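Long-range contact in 6-carboxyhexanoate--coa ligase (Bacillus subtilis, PDB 5G1F), which belongs to the 6-carboxyhexanoate--CoA ligase family and is modelled here with pimelic acid bound: residues S53-K58 against D196-I201. Sequence-based numbering, arbitrary orientation.
Sequences SHSRGK and DDPDYI. With PML (pimelic acid), chain C.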
# COMPACT_ATOMS: atom_id res chain seq x y z
N SER A 53 10.61 3.96 -16.78
CA SER A 53 11.85 4.16 -16.03
C SER A 53 11.65 3.87 -14.54
O SER A 53 11.28 4.74 -13.78
CB SER A 53 12.35 5.59 -16.21
OG SER A 53 11.32 6.53 -15.94
N HIS A 54 11.81 2.60 -14.19
CA HIS A 54 11.86 2.13 -12.81
C HIS A 54 13.23 1.48 -12.59
O HIS A 54 13.84 0.98 -13.55
CB HIS A 54 10.72 1.12 -12.56
CG HIS A 54 10.38 0.94 -11.12
ND1 HIS A 54 11.09 0.10 -10.28
CD2 HIS A 54 9.41 1.49 -10.35
CE1 HIS A 54 10.58 0.15 -9.06
NE2 HIS A 54 9.55 0.98 -9.08
N SER A 55 13.73 1.50 -11.35
CA SER A 55 15.06 0.96 -11.03
C SER A 55 15.09 -0.58 -11.06
O SER A 55 16.15 -1.19 -11.05
CB SER A 55 15.57 1.46 -9.67
OG SER A 55 15.04 0.72 -8.57
N ARG A 56 13.91 -1.19 -11.11
CA ARG A 56 13.82 -2.64 -11.19
C ARG A 56 13.96 -3.09 -12.65
O ARG A 56 14.04 -4.28 -12.92
CB ARG A 56 12.49 -3.13 -10.58
CG ARG A 56 12.43 -3.05 -9.06
CD ARG A 56 11.04 -3.35 -8.51
NE ARG A 56 10.58 -4.69 -8.89
CZ ARG A 56 10.80 -5.81 -8.20
NH1 ARG A 56 11.47 -5.79 -7.06
NH2 ARG A 56 10.32 -6.97 -8.64
N GLY A 57 14.01 -2.13 -13.57
CA GLY A 57 14.25 -2.43 -14.98
C GLY A 57 13.23 -1.81 -15.93
O GLY A 57 12.15 -1.38 -15.52
N LYS A 58 13.59 -1.76 -17.21
CA LYS A 58 12.64 -1.45 -18.26
C LYS A 58 11.80 -2.71 -18.61
O LYS A 58 12.35 -3.80 -18.74
CB LYS A 58 13.39 -0.95 -19.48
CG LYS A 58 12.63 -1.10 -20.79
CD LYS A 58 13.61 -1.25 -21.95
CE LYS A 58 12.90 -1.34 -23.27
NZ LYS A 58 13.86 -1.78 -24.31
N ASP A 196 9.78 -3.25 -2.63
CA ASP A 196 10.50 -4.24 -3.41
C ASP A 196 11.58 -3.58 -4.26
O ASP A 196 12.41 -4.26 -4.88
CB ASP A 196 9.53 -5.06 -4.29
CG ASP A 196 8.66 -4.20 -5.22
OD1 ASP A 196 8.56 -2.97 -5.03
OD2 ASP A 196 8.04 -4.79 -6.13
N ASP A 197 11.59 -2.25 -4.24
CA ASP A 197 12.63 -1.46 -4.87
C ASP A 197 13.97 -1.61 -4.14
O ASP A 197 14.06 -1.28 -2.95
CB ASP A 197 12.17 0.01 -4.89
CG ASP A 197 13.13 0.94 -5.62
OD1 ASP A 197 14.36 0.70 -5.67
OD2 ASP A 197 12.65 1.99 -6.08
N PRO A 198 15.03 -2.04 -4.85
CA PRO A 198 16.35 -2.20 -4.24
C PRO A 198 16.91 -0.90 -3.64
O PRO A 198 17.79 -0.96 -2.77
CB PRO A 198 17.23 -2.68 -5.40
CG PRO A 198 16.52 -2.25 -6.65
CD PRO A 198 15.06 -2.30 -6.30
N ASP A 199 16.37 0.24 -4.05
CA ASP A 199 16.94 1.54 -3.71
C ASP A 199 16.17 2.31 -2.65
O ASP A 199 16.45 3.47 -2.40
CB ASP A 199 17.02 2.41 -4.96
CG ASP A 199 17.98 1.87 -5.98
OD1 ASP A 199 18.92 1.14 -5.60
OD2 ASP A 199 17.78 2.17 -7.18
N TYR A 200 15.19 1.67 -2.03
CA TYR A 200 14.36 2.34 -1.06
C TYR A 200 14.11 1.40 0.10
O TYR A 200 13.52 0.34 -0.08
CB TYR A 200 13.04 2.74 -1.72
CG TYR A 200 12.29 3.79 -0.95
CD1 TYR A 200 12.66 5.14 -1.01
CD2 TYR A 200 11.22 3.43 -0.14
CE1 TYR A 200 11.98 6.11 -0.27
CE2 TYR A 200 10.53 4.38 0.58
CZ TYR A 200 10.90 5.71 0.51
OH TYR A 200 10.19 6.59 1.27
N ILE A 201 14.58 1.74 1.29
CA ILE A 201 14.59 0.77 2.39
C ILE A 201 13.62 1.13 3.51
O ILE A 201 13.48 0.36 4.47
CB ILE A 201 15.99 0.59 3.01
CG1 ILE A 201 16.56 1.95 3.46
CG2 ILE A 201 16.92 -0.11 2.03
CD1 ILE A 201 17.59 1.84 4.56
C1 PML C . 7.30 5.91 3.03
O11 PML C . 6.52 6.03 3.99
O12 PML C . 8.41 6.49 3.03
C2 PML C . 6.90 5.06 1.85
C3 PML C . 7.17 3.57 2.12
C4 PML C . 6.37 2.68 1.19
C5 PML C . 7.22 1.91 0.20
C6 PML C . 6.38 1.30 -0.92
C7 PML C . 7.10 1.40 -2.26
O71 PML C . 7.25 2.52 -2.81
O72 PML C . 7.51 0.33 -2.78
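Arg56 and Ser55 meet Asp196 to Asp199 in a polar loop-to-loop contact beside the pimelic acid, where the loop leading into strand 61-68 of the three-stranded antiparallel sheet meets the loop between strands 188-194 and 203-207 of the larger mixed sheet. Each segment contains a type I beta turn, His54 to Gly57 and Asp197 to Tyr200, and segments 53-58 and 196-201 bury 271 Å² between them.

The one hydrogen bond across the contact that is not weak runs from Arg56 NH1 to Asp196 O at 2.8 Å; the oxygen lies near the guanidinium plane, but the donor stands above the carbonyl plane, and the N-H...O angle is 134°. The Asp196 carboxylate lies over one guanidinium face, the two planes 19° apart. Asp196 OD2 is 3.7 Å from Arg56 NH1, a long salt bridge made by charge alone, since no N-H points at it. A bend at chi3 (59°) turns the Arg56 chain after Arg56 CG has passed Pro198 CD at 3.9 Å.

Ser55 OG faces Asp197 OD1 at 3.0 Å and Asp199 OD2 at 3.4 Å, both weak, with one proton for two acceptors. Asp197 OD1 also takes the Asp199 N-H, an Asx turn. On the first turn, Arg56 N donates to His54 ND1 near the ring plane.

Beyond this, Tyr200 OH bonds pimelic acid O12. Arg56 NH2 reaches His27 O on strand 27-36, linking the turn after helix 40-52 to that strand.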